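Local atomic coordinates of putative malic enzyme ((S)-malate:NAD+ oxidoreductase (decarboxylating)) (Streptococcus pyogenes, PDB entry 2A9F), a protein that probably catalyses the NAD-dependent oxidative decarboxylation of malate, as a divalent-metal-dependent member of the malic enzyme family. Residues N66-I71 / A103-I108; A87-M92 / P109-T114; V189-N194 / A210-V215; N225-A230 / E246-T251; P283-M288 / A303-V308. All coordinates share one frame; numbering follows the deposited sequence.

Contact 1. Residues N66-I71 / A103-I108; sequences NTVAVI and AGVDAI
Asn66, Ile108 and Asp106 bury more surface here than the other residues, and Asn66 meets the 103-108 segment through ND2, which donates twice. Its CG is anti to the backbone N (chi1 -168°), beside the carbonyl carbon. Gly104 O, 2.6 Å from Asn66 ND2, lies in the plane of the Asn66 amide; Asp106 OD2, also 2.6 Å from Asn66 ND2, is tilted 22° out of it. The carboxylate is turned 83° from the amide and is met from above its plane. Asn66 OD1 is hydrogen-bonded to Arg330 NH2, and Asp106 OD1 takes a hydrogen bond from the backbone N of Val24 of the second subunit. The backbones of 67-71 and 106-108 run parallel as neighbours in the sheet, joined by helix 85-102 in a beta-alpha-beta unit of the N-terminal domain. Ile108 contributes through its backbone: Ile108 N bonds to Val68 O at 2.9 Å, and Ile108 O receives Val70 N at 2.9 Å in a nearly straight bond. Its side chain shares a sheet face with Thr67, Ala69 and Asp106 and packs on Val24 of the second subunit. On the face that carries Val68 and Ala107, Ala107 CB is touched by Val70 CG2 at 3.8 Å, and Val68 CG2 lies 3.8 Å from Val105 CG1.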
# COMPACT_ATOMS: atom_id res chain seq x y z
N ASN A 66 3.54 12.43 1.58
CA ASN A 66 4.87 11.89 1.89
C ASN A 66 5.03 10.37 1.67
O ASN A 66 6.06 9.79 2.05
CB ASN A 66 5.20 12.24 3.34
CG ASN A 66 6.65 12.00 3.69
OD1 ASN A 66 7.55 12.48 3.00
ND2 ASN A 66 6.89 11.27 4.77
N THR A 67 4.05 9.73 1.05
CA THR A 67 4.17 8.29 0.85
C THR A 67 4.33 7.83 -0.59
O THR A 67 3.58 8.18 -1.48
CB THR A 67 2.98 7.49 1.45
OG1 THR A 67 1.88 7.52 0.54
CG2 THR A 67 2.56 8.08 2.80
N VAL A 68 5.35 7.01 -0.78
CA VAL A 68 5.65 6.46 -2.08
C VAL A 68 5.45 4.96 -2.01
O VAL A 68 5.56 4.34 -0.95
CB VAL A 68 7.10 6.76 -2.48
CG1 VAL A 68 7.44 6.07 -3.77
CG2 VAL A 68 7.28 8.27 -2.67
N ALA A 69 5.11 4.37 -3.15
CA ALA A 69 4.94 2.94 -3.19
C ALA A 69 6.17 2.32 -3.86
O ALA A 69 6.73 2.87 -4.81
CB ALA A 69 3.68 2.60 -3.97
N VAL A 70 6.61 1.19 -3.33
CA VAL A 70 7.73 0.48 -3.91
C VAL A 70 7.05 -0.74 -4.52
O VAL A 70 6.55 -1.61 -3.80
CB VAL A 70 8.72 0.07 -2.84
CG1 VAL A 70 9.93 -0.57 -3.47
CG2 VAL A 70 9.09 1.29 -2.00
N ILE A 71 7.01 -0.79 -5.85
CA ILE A 71 6.33 -1.87 -6.54
C ILE A 71 7.20 -2.77 -7.41
O ILE A 71 8.11 -2.31 -8.11
CB ILE A 71 5.20 -1.30 -7.43
CG1 ILE A 71 4.32 -0.35 -6.61
CG2 ILE A 71 4.34 -2.41 -7.97
CD1 ILE A 71 3.37 0.46 -7.45
N ALA A 103 15.86 9.48 4.07
CA ALA A 103 15.12 10.69 3.74
C ALA A 103 13.90 10.53 4.61
O ALA A 103 13.77 9.52 5.28
CB ALA A 103 14.76 10.67 2.27
N GLY A 104 12.99 11.49 4.65
CA GLY A 104 11.84 11.27 5.52
C GLY A 104 10.65 10.70 4.77
O GLY A 104 9.49 10.98 5.10
N VAL A 105 10.93 9.86 3.78
CA VAL A 105 9.88 9.30 2.94
C VAL A 105 9.18 8.06 3.46
O VAL A 105 9.82 7.10 3.87
CB VAL A 105 10.44 8.96 1.53
CG1 VAL A 105 9.28 8.66 0.54
CG2 VAL A 105 11.32 10.11 1.04
N ASP A 106 7.85 8.11 3.45
CA ASP A 106 7.03 6.98 3.86
C ASP A 106 6.85 6.13 2.60
O ASP A 106 6.26 6.57 1.61
CB ASP A 106 5.68 7.46 4.39
CG ASP A 106 5.80 8.22 5.74
OD1 ASP A 106 6.29 7.63 6.74
OD2 ASP A 106 5.39 9.42 5.78
N ALA A 107 7.39 4.91 2.62
CA ALA A 107 7.29 4.02 1.48
C ALA A 107 6.59 2.72 1.88
O ALA A 107 6.94 2.11 2.89
CB ALA A 107 8.70 3.73 0.91
N ILE A 108 5.62 2.31 1.07
CA ILE A 108 4.83 1.10 1.27
C ILE A 108 5.32 0.04 0.28
O ILE A 108 5.28 0.26 -0.92
CB ILE A 108 3.31 1.34 0.96
CG1 ILE A 108 2.77 2.54 1.73
CG2 ILE A 108 2.50 0.10 1.29
CD1 ILE A 108 2.72 2.35 3.21

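Contact 2. Residues A87-M92 / P109-T114; sequences AAMPVM and PIVLDT
Met89 and Val111 meet because the methionine sets CG anti to its backbone N (chi1 -151°) and then bends at chi2, carrying SD to the isopropyl group of Val111. That valine has CG1 anti to its own carbonyl carbon (chi1 -70°), which leaves CG1 and CG2 both within range of the helix. This is the helix-on-sheet layer of a beta-alpha-beta unit: helix 85-102 packs over strand 106-111, and the short segments 87-92 and 109-111 run nearly antiparallel, 157° apart, with their axes 7.8 Å from each other. No hydrogen bond crosses the interface. Met89 SD lies 3.6 Å from Val111 CG2; the methyl CE beyond it is modelled too close to the valine, so its position is less certain. Pro109 and Val111 both point their CB toward the helix. From the residue before Met89, Ala88 CB adds a contact of 4.0 Å with Val111 CG1.

One turn along from Ala88, Met92 approaches the same two strand residues. Its chain is bent, and the end of the side chain leads away from 109-111 to Val70 on the neighbouring strand 67-72; it also touches the magnesium ligand Asp138 and comes within about 6 Å of the magnesium ion. The layer also borders the dimer interface, where Val111 N is hydrogen-bonded to Thr130 OG1 of the second subunit. Met92 CG sits 3.9 Å from Val111 CG1, while Met92 CB rests 3.7 Å from Pro109 CB.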
# COMPACT_ATOMS: atom_id res chain seq x y z
N ALA A 87 8.32 -13.76 -2.22
CA ALA A 87 9.77 -13.86 -1.99
C ALA A 87 10.47 -12.51 -2.18
O ALA A 87 11.55 -12.28 -1.64
CB ALA A 87 10.38 -14.89 -2.93
N ALA A 88 9.84 -11.62 -2.94
CA ALA A 88 10.41 -10.31 -3.19
C ALA A 88 10.19 -9.34 -2.01
O ALA A 88 11.04 -8.49 -1.72
CB ALA A 88 9.80 -9.72 -4.46
N MET A 89 9.05 -9.48 -1.33
CA MET A 89 8.68 -8.61 -0.23
C MET A 89 9.82 -8.18 0.71
O MET A 89 9.97 -6.99 1.00
CB MET A 89 7.51 -9.23 0.55
CG MET A 89 6.59 -8.21 1.23
SD MET A 89 5.47 -7.24 0.18
CE MET A 89 6.53 -6.46 -0.86
N PRO A 90 10.65 -9.14 1.19
CA PRO A 90 11.76 -8.78 2.09
C PRO A 90 12.61 -7.65 1.50
O PRO A 90 13.04 -6.75 2.22
CB PRO A 90 12.55 -10.08 2.21
CG PRO A 90 11.50 -11.10 2.08
CD PRO A 90 10.64 -10.59 0.95
N VAL A 91 12.83 -7.70 0.19
CA VAL A 91 13.63 -6.69 -0.48
C VAL A 91 12.88 -5.36 -0.66
O VAL A 91 13.45 -4.28 -0.49
CB VAL A 91 14.11 -7.19 -1.86
CG1 VAL A 91 14.85 -6.09 -2.60
CG2 VAL A 91 15.00 -8.40 -1.68
N MET A 92 11.60 -5.42 -1.00
CA MET A 92 10.82 -4.21 -1.19
C MET A 92 10.59 -3.50 0.15
O MET A 92 10.57 -2.27 0.23
CB MET A 92 9.50 -4.55 -1.87
CG MET A 92 9.68 -5.35 -3.17
SD MET A 92 10.79 -4.51 -4.31
CE MET A 92 12.08 -5.66 -4.44
N PRO A 109 5.80 -1.11 0.76
CA PRO A 109 6.25 -2.11 -0.22
C PRO A 109 5.03 -2.86 -0.78
O PRO A 109 4.14 -3.25 -0.03
CB PRO A 109 7.17 -3.00 0.61
CG PRO A 109 6.55 -2.95 1.95
CD PRO A 109 6.16 -1.50 2.13
N ILE A 110 4.99 -3.05 -2.10
CA ILE A 110 3.86 -3.72 -2.74
C ILE A 110 4.26 -4.65 -3.88
O ILE A 110 4.86 -4.22 -4.88
CB ILE A 110 2.83 -2.71 -3.29
CG1 ILE A 110 2.12 -2.03 -2.14
CG2 ILE A 110 1.81 -3.41 -4.16
CD1 ILE A 110 1.15 -0.96 -2.58
N VAL A 111 3.91 -5.93 -3.74
CA VAL A 111 4.25 -6.92 -4.76
C VAL A 111 2.99 -7.52 -5.37
O VAL A 111 2.12 -7.98 -4.67
CB VAL A 111 5.11 -8.05 -4.18
CG1 VAL A 111 6.49 -7.54 -3.86
CG2 VAL A 111 4.45 -8.63 -2.93
N LEU A 112 2.89 -7.49 -6.69
CA LEU A 112 1.72 -8.06 -7.35
C LEU A 112 2.09 -9.30 -8.16
O LEU A 112 3.16 -9.34 -8.77
CB LEU A 112 1.08 -7.03 -8.27
CG LEU A 112 1.77 -5.67 -8.48
CD1 LEU A 112 2.15 -5.49 -9.94
CD2 LEU A 112 0.83 -4.57 -8.07
N ASP A 113 1.23 -10.32 -8.15
CA ASP A 113 1.54 -11.51 -8.95
C ASP A 113 0.82 -11.44 -10.29
O ASP A 113 -0.31 -11.88 -10.44
CB ASP A 113 1.16 -12.83 -8.23
CG ASP A 113 -0.33 -12.93 -7.93
OD1 ASP A 113 -0.81 -14.05 -7.66
OD2 ASP A 113 -1.00 -11.88 -7.96
N THR A 114 1.50 -10.83 -11.25
CA THR A 114 1.01 -10.69 -12.61
C THR A 114 2.27 -10.30 -13.34
O THR A 114 3.01 -9.43 -12.87
CB THR A 114 0.01 -9.53 -12.78
OG1 THR A 114 0.71 -8.27 -12.72
CG2 THR A 114 -1.05 -9.56 -11.71

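Contact 3. Residues V189-N194 / A210-V215; sequences VSIVVN and AGATKV
Ile191 and Val215 form the close-packed part of this contact, where strands 190-194 and 214-219 lie parallel in a Rossmann-type beta-alpha-beta unit with helix 198-210 as the crossover. Ile191 N bonds to Lys214 O at 3.0 Å, and the hydrogen bond is almost straight (173°). The side chains of Ile191 and Val215 share one face, with Ile191 CB 4.1 Å from Val215 CG2. Further along, the side chains of Val193 and Val215 cross obliquely, Val193 CG2 4.1 Å from Val215 CG1. Helix 198-210 closes over this face: Leu207 touches Ile191, and Thr204 touches both valines. Val193 also adjoins the GxGxxG-like turn, consistent with a dinucleotide-binding fold.

The face bearing Ser190 and Lys214 is looser in its irregular backbone pairing and in the exposed lysine end, although the base of Lys214 presses close on Val189, CG 3.1 Å from Val189 O. Beyond CG the chain is extended until chi4 (86°) turns NZ toward the backbone near Ser190. NZ is hydrogen-bonded to Glu188 O, and Ser190 OG to the backbone of Ala259 and Ile261. Back on the buried side, after the helix ends at Gly211 with its positive phi, Ala212 CB meets Ile191 CD1 at 3.9 Å.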
# COMPACT_ATOMS: atom_id res chain seq x y z
N VAL A 189 35.89 15.86 -22.87
CA VAL A 189 36.03 14.42 -22.68
C VAL A 189 35.46 13.55 -23.79
O VAL A 189 34.41 13.84 -24.36
CB VAL A 189 35.41 13.98 -21.34
CG1 VAL A 189 36.31 14.40 -20.17
CG2 VAL A 189 34.03 14.58 -21.18
N SER A 190 36.20 12.49 -24.10
CA SER A 190 35.80 11.51 -25.09
C SER A 190 35.26 10.35 -24.26
O SER A 190 36.02 9.61 -23.63
CB SER A 190 37.01 11.06 -25.91
OG SER A 190 37.97 10.46 -25.07
N ILE A 191 33.94 10.22 -24.27
CA ILE A 191 33.22 9.22 -23.49
C ILE A 191 32.66 8.06 -24.32
O ILE A 191 31.85 8.27 -25.23
CB ILE A 191 32.05 9.90 -22.74
CG1 ILE A 191 32.58 11.08 -21.91
CG2 ILE A 191 31.32 8.91 -21.88
CD1 ILE A 191 31.51 11.88 -21.20
N VAL A 192 33.10 6.84 -24.00
CA VAL A 192 32.64 5.63 -24.69
C VAL A 192 31.65 4.83 -23.83
O VAL A 192 32.00 4.38 -22.75
CB VAL A 192 33.82 4.68 -25.01
CG1 VAL A 192 33.28 3.34 -25.49
CG2 VAL A 192 34.73 5.29 -26.06
N VAL A 193 30.42 4.66 -24.32
CA VAL A 193 29.41 3.90 -23.58
C VAL A 193 29.11 2.53 -24.22
O VAL A 193 28.66 2.44 -25.36
CB VAL A 193 28.07 4.68 -23.49
CG1 VAL A 193 26.98 3.79 -22.88
CG2 VAL A 193 28.25 5.93 -22.64
N ASN A 194 29.35 1.46 -23.48
CA ASN A 194 29.09 0.12 -24.00
C ASN A 194 27.69 -0.34 -23.60
O ASN A 194 27.45 -0.68 -22.46
CB ASN A 194 30.12 -0.87 -23.48
CG ASN A 194 30.24 -2.10 -24.36
OD1 ASN A 194 30.24 -3.23 -23.87
ND2 ASN A 194 30.34 -1.89 -25.67
N ALA A 210 23.93 16.60 -19.70
CA ALA A 210 24.80 17.04 -18.61
C ALA A 210 25.92 17.93 -19.11
O ALA A 210 26.58 18.58 -18.31
CB ALA A 210 25.37 15.85 -17.88
N GLY A 211 26.12 17.96 -20.42
CA GLY A 211 27.19 18.77 -20.98
C GLY A 211 27.99 18.04 -22.05
O GLY A 211 28.20 18.57 -23.14
N ALA A 212 28.43 16.82 -21.73
CA ALA A 212 29.22 15.97 -22.63
C ALA A 212 29.08 16.32 -24.11
O ALA A 212 27.98 16.33 -24.66
CB ALA A 212 28.86 14.49 -22.41
N THR A 213 30.22 16.59 -24.74
CA THR A 213 30.29 16.95 -26.16
C THR A 213 30.46 15.75 -27.09
O THR A 213 29.75 15.62 -28.09
CB THR A 213 31.48 17.91 -26.41
OG1 THR A 213 31.26 19.16 -25.73
CG2 THR A 213 31.66 18.17 -27.90
N LYS A 214 31.39 14.86 -26.75
CA LYS A 214 31.63 13.70 -27.58
C LYS A 214 31.46 12.34 -26.92
O LYS A 214 32.28 11.90 -26.12
CB LYS A 214 33.02 13.82 -28.20
CG LYS A 214 34.05 14.58 -27.37
CD LYS A 214 35.31 14.85 -28.23
CE LYS A 214 36.34 15.75 -27.53
NZ LYS A 214 37.29 15.00 -26.66
N VAL A 215 30.37 11.66 -27.28
CA VAL A 215 30.05 10.33 -26.75
C VAL A 215 29.90 9.34 -27.91
O VAL A 215 29.18 9.61 -28.88
CB VAL A 215 28.69 10.35 -25.96
CG1 VAL A 215 28.33 8.96 -25.47
CG2 VAL A 215 28.78 11.31 -24.79

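Contact 4. Residues N225-A230 / E246-T251; sequences NEQEAA and EFKSGT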
# COMPACT_ATOMS: atom_id res chain seq x y z
N ASN A 225 27.69 4.02 -35.72
CA ASN A 225 28.12 5.10 -36.59
C ASN A 225 26.96 5.56 -37.44
O ASN A 225 26.23 4.76 -38.00
CB ASN A 225 29.27 4.65 -37.50
CG ASN A 225 29.83 5.79 -38.32
OD1 ASN A 225 29.08 6.62 -38.82
ND2 ASN A 225 31.14 5.82 -38.48
N GLU A 226 26.79 6.87 -37.53
CA GLU A 226 25.67 7.41 -38.28
C GLU A 226 25.76 7.15 -39.77
O GLU A 226 24.75 6.87 -40.42
CB GLU A 226 25.56 8.92 -38.02
CG GLU A 226 24.31 9.54 -38.59
CD GLU A 226 24.21 11.02 -38.27
OE1 GLU A 226 23.19 11.62 -38.66
OE2 GLU A 226 25.13 11.59 -37.62
N GLN A 227 26.98 7.22 -40.32
CA GLN A 227 27.18 7.01 -41.74
C GLN A 227 27.29 5.54 -42.13
O GLN A 227 27.90 5.20 -43.14
CB GLN A 227 28.41 7.77 -42.23
CG GLN A 227 29.58 7.68 -41.31
CD GLN A 227 30.88 8.04 -41.98
OE1 GLN A 227 30.97 9.05 -42.69
NE2 GLN A 227 31.92 7.23 -41.75
N GLU A 228 26.70 4.67 -41.31
CA GLU A 228 26.69 3.24 -41.59
C GLU A 228 25.27 2.75 -41.35
O GLU A 228 24.99 2.16 -40.31
CB GLU A 228 27.65 2.49 -40.66
CG GLU A 228 29.12 2.78 -40.89
CD GLU A 228 30.04 1.94 -40.01
OE1 GLU A 228 29.94 0.70 -40.07
OE2 GLU A 228 30.87 2.51 -39.28
N ALA A 229 24.37 3.03 -42.30
CA ALA A 229 22.98 2.60 -42.18
C ALA A 229 22.94 1.07 -42.09
O ALA A 229 22.33 0.39 -42.92
CB ALA A 229 22.18 3.08 -43.38
N ALA A 230 23.62 0.56 -41.07
CA ALA A 230 23.72 -0.86 -40.79
C ALA A 230 23.43 -1.04 -39.30
O ALA A 230 23.78 -2.05 -38.70
CB ALA A 230 25.13 -1.35 -41.10
N GLU A 246 30.30 11.67 -33.66
CA GLU A 246 30.27 12.61 -34.78
C GLU A 246 31.55 12.72 -35.62
O GLU A 246 31.72 13.66 -36.40
CB GLU A 246 29.77 13.98 -34.29
CG GLU A 246 28.26 13.99 -33.91
CD GLU A 246 27.31 13.69 -35.10
OE1 GLU A 246 27.15 12.51 -35.49
OE2 GLU A 246 26.72 14.65 -35.66
N PHE A 247 32.45 11.75 -35.45
CA PHE A 247 33.68 11.67 -36.22
C PHE A 247 33.46 10.46 -37.11
O PHE A 247 34.14 10.25 -38.11
CB PHE A 247 34.89 11.43 -35.33
CG PHE A 247 35.55 12.68 -34.83
CD1 PHE A 247 35.31 13.90 -35.47
CD2 PHE A 247 36.43 12.63 -33.76
CE1 PHE A 247 35.95 15.07 -35.04
CE2 PHE A 247 37.08 13.79 -33.32
CZ PHE A 247 36.84 15.02 -33.97
N LYS A 248 32.49 9.67 -36.70
CA LYS A 248 32.11 8.47 -37.41
C LYS A 248 33.23 7.44 -37.52
O LYS A 248 33.69 7.13 -38.61
CB LYS A 248 31.58 8.85 -38.80
CG LYS A 248 30.19 9.46 -38.74
CD LYS A 248 30.10 10.77 -39.48
CE LYS A 248 30.98 11.82 -38.85
NZ LYS A 248 30.61 13.18 -39.33
N SER A 249 33.66 6.94 -36.37
CA SER A 249 34.69 5.91 -36.34
C SER A 249 33.95 4.59 -36.53
O SER A 249 33.14 4.21 -35.70
CB SER A 249 35.41 5.91 -34.99
OG SER A 249 36.35 4.84 -34.92
N GLY A 250 34.23 3.91 -37.64
CA GLY A 250 33.57 2.65 -37.91
C GLY A 250 34.43 1.46 -37.53
O GLY A 250 35.00 0.80 -38.40
N THR A 251 34.51 1.17 -36.24
CA THR A 251 35.31 0.05 -35.78
C THR A 251 34.67 -0.78 -34.66
O THR A 251 33.47 -1.06 -34.68
CB THR A 251 36.69 0.54 -35.37
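A type I beta turn from Asn225 to Glu228, lying in the loop after strand 222-223, meets a second loop, 246-251, which lies between helices 239-243 and 254-257 at the surface of the NAD-binding domain. Asn225 and Lys248 touch where the two loops come together, with CA atoms 5.3 Å apart. Neither segment has regular secondary structure; side chains of 225-228 pack on Lys248 and Gly250.

Asn225 sets CG anti to its backbone N (chi1 -174°), and its side chain crosses that of Lys248 at about a right angle. OD1 accepts from Gln227 N in an Asx turn superimposed on the beta turn, although the position of that oxygen is less certain. ND2 of Asn225 lies 2.9 Å from Lys248 O. Gln227 approaches the same lysine, again at about a right angle, but this patch of the model is too tight for its finer details to be trusted. The lysine chain bends at chi2 and chi3, and NZ folds back to a weak hydrogen bond with Glu246 O.

At one margin two acids come together: Glu226 OE2 lies 3.1 Å from Glu246 OE1, their carboxylate planes only 23° apart. Such a pair of like charges might raise the proton affinity of one of them; Lys248 NZ is 6.0 Å from Glu226 OE2. At another margin, Glu228 OE2 lies 3.0 Å from Gly250 CA.

Contact 5. Residues P283-M288 / A303-V308; sequences PVIFAM and AGAYIV
Pro283 and Val284 meet the 303-308 segment where strand 284-287 runs parallel to strand 307-310, the outermost strand of the sheet on this side, in a beta-alpha-beta unit of the Rossmann-type NAD-binding domain whose crossover includes helix 297-301. Backbone polar contacts are few. Pro283 O takes Tyr306 N at 2.9 Å, the donor tilted 31° from the carbonyl plane, and Ile307 N in a weak bond at 3.4 Å, so one carbonyl serves two successive amides as the second segment enters the sheet. Further in, Ile285 N and Ile307 O stand 2.9 Å apart.

Weaker CA-H...O contacts supplement these, as where Val308 CA lies 3.4 Å from Ile285 O.

A cation-pi contact forms a third kind: the ring of Tyr306 leads away from the strand pair to Arg282.

Apolar packing occupies both faces. Val284 and Ile307 lie side by side, pointing the same way, with Val284 CG1 3.8 Å from Ile307 CB; Ser178 of helix 162-180 touches both. On the other face, Ile285 sets CG1 anti to its carbonyl carbon (chi1 -74°), and chi2 (179°) extends CD1 of Ile285 to Ala305 CB at 4.1 Å, while Ile276 packs on the same isoleucine. Gly304, with positive phi, is the first residue to leave helical angles, in a Schellman motif. Pro283, with more surface buried here than any other residue, lays its ring against the backbone of 304-305, Pro283 CG 3.2 Å from Gly304 O.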
# COMPACT_ATOMS: atom_id res chain seq x y z
N PRO A 283 42.79 7.39 -17.72
CA PRO A 283 41.58 6.63 -18.04
C PRO A 283 40.69 6.22 -16.87
O PRO A 283 41.10 5.47 -15.99
CB PRO A 283 42.14 5.42 -18.79
CG PRO A 283 43.42 5.18 -18.07
CD PRO A 283 43.99 6.57 -17.92
N VAL A 284 39.47 6.74 -16.86
CA VAL A 284 38.50 6.40 -15.83
C VAL A 284 37.76 5.19 -16.40
O VAL A 284 37.77 4.98 -17.61
CB VAL A 284 37.50 7.56 -15.58
CG1 VAL A 284 36.52 7.18 -14.49
CG2 VAL A 284 38.24 8.82 -15.20
N ILE A 285 37.14 4.39 -15.53
CA ILE A 285 36.43 3.19 -15.95
C ILE A 285 35.29 2.84 -15.00
O ILE A 285 35.48 2.74 -13.79
CB ILE A 285 37.40 1.99 -16.01
CG1 ILE A 285 38.31 2.12 -17.24
CG2 ILE A 285 36.62 0.68 -16.01
CD1 ILE A 285 39.32 1.00 -17.37
N PHE A 286 34.09 2.66 -15.55
CA PHE A 286 32.94 2.31 -14.72
C PHE A 286 32.31 1.01 -15.19
O PHE A 286 31.41 1.01 -16.02
CB PHE A 286 31.91 3.45 -14.73
CG PHE A 286 32.37 4.65 -13.98
CD1 PHE A 286 32.51 4.61 -12.59
CD2 PHE A 286 32.76 5.80 -14.65
CE1 PHE A 286 33.03 5.69 -11.89
CE2 PHE A 286 33.28 6.89 -13.95
CZ PHE A 286 33.42 6.84 -12.58
N ALA A 287 32.80 -0.10 -14.66
CA ALA A 287 32.28 -1.40 -15.04
C ALA A 287 31.11 -1.70 -14.13
O ALA A 287 31.28 -2.29 -13.06
CB ALA A 287 33.36 -2.44 -14.88
N MET A 288 29.92 -1.29 -14.56
CA MET A 288 28.69 -1.47 -13.80
C MET A 288 28.04 -2.83 -13.90
O MET A 288 27.04 -3.09 -13.23
CB MET A 288 27.68 -0.40 -14.21
CG MET A 288 28.16 1.01 -13.94
SD MET A 288 28.66 1.18 -12.22
CE MET A 288 30.33 0.71 -12.30
N ALA A 303 46.77 -2.11 -15.47
CA ALA A 303 46.79 -1.88 -16.91
C ALA A 303 47.15 -0.43 -17.18
O ALA A 303 47.79 -0.11 -18.18
CB ALA A 303 45.43 -2.21 -17.51
N GLY A 304 46.75 0.47 -16.29
CA GLY A 304 47.06 1.87 -16.48
C GLY A 304 45.91 2.82 -16.23
O GLY A 304 46.01 4.01 -16.55
N ALA A 305 44.83 2.32 -15.65
CA ALA A 305 43.67 3.15 -15.37
C ALA A 305 43.94 4.07 -14.19
O ALA A 305 44.68 3.72 -13.28
CB ALA A 305 42.46 2.27 -15.07
N TYR A 306 43.35 5.26 -14.23
CA TYR A 306 43.53 6.23 -13.15
C TYR A 306 42.39 6.15 -12.13
O TYR A 306 42.58 6.45 -10.94
CB TYR A 306 43.58 7.65 -13.73
CG TYR A 306 43.77 8.72 -12.67
CD1 TYR A 306 44.96 8.81 -11.96
CD2 TYR A 306 42.76 9.63 -12.41
CE1 TYR A 306 45.15 9.80 -11.00
CE2 TYR A 306 42.93 10.63 -11.45
CZ TYR A 306 44.13 10.71 -10.75
OH TYR A 306 44.30 11.70 -9.80
N ILE A 307 41.21 5.75 -12.60
CA ILE A 307 40.05 5.62 -11.73
C ILE A 307 39.23 4.40 -12.14
O ILE A 307 39.08 4.11 -13.33
CB ILE A 307 39.14 6.86 -11.80
CG1 ILE A 307 39.92 8.11 -11.35
CG2 ILE A 307 37.92 6.66 -10.93
CD1 ILE A 307 39.09 9.39 -11.32
N VAL A 308 38.73 3.68 -11.15
CA VAL A 308 37.92 2.49 -11.39
C VAL A 308 36.76 2.43 -10.42
O VAL A 308 36.93 2.58 -9.21
CB VAL A 308 38.72 1.21 -11.24
CG1 VAL A 308 37.81 0.02 -11.49
CG2 VAL A 308 39.88 1.19 -12.21

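Contacts 1 and 2 belong to one beta-alpha-beta unit of the N-terminal domain: their centres are 14 Å apart, they share strand 106-111, and their segments alternate along the chain. Both also touch the second subunit and lie near the metal site. Contacts 3, 4 and 5 follow in series within the NAD-binding domain. Contacts 3 and 5 join strand pairs in the same mixed sheet, with centres 15 Å apart, whereas contact 4 joins surface loops, its centre 16 Å from that of contact 3. Between contacts 1 and 3 the centres are 34 Å apart, on opposite sides of the chain's centre, consistent with two separate domains, the N-terminal one and the probable NAD-binding one.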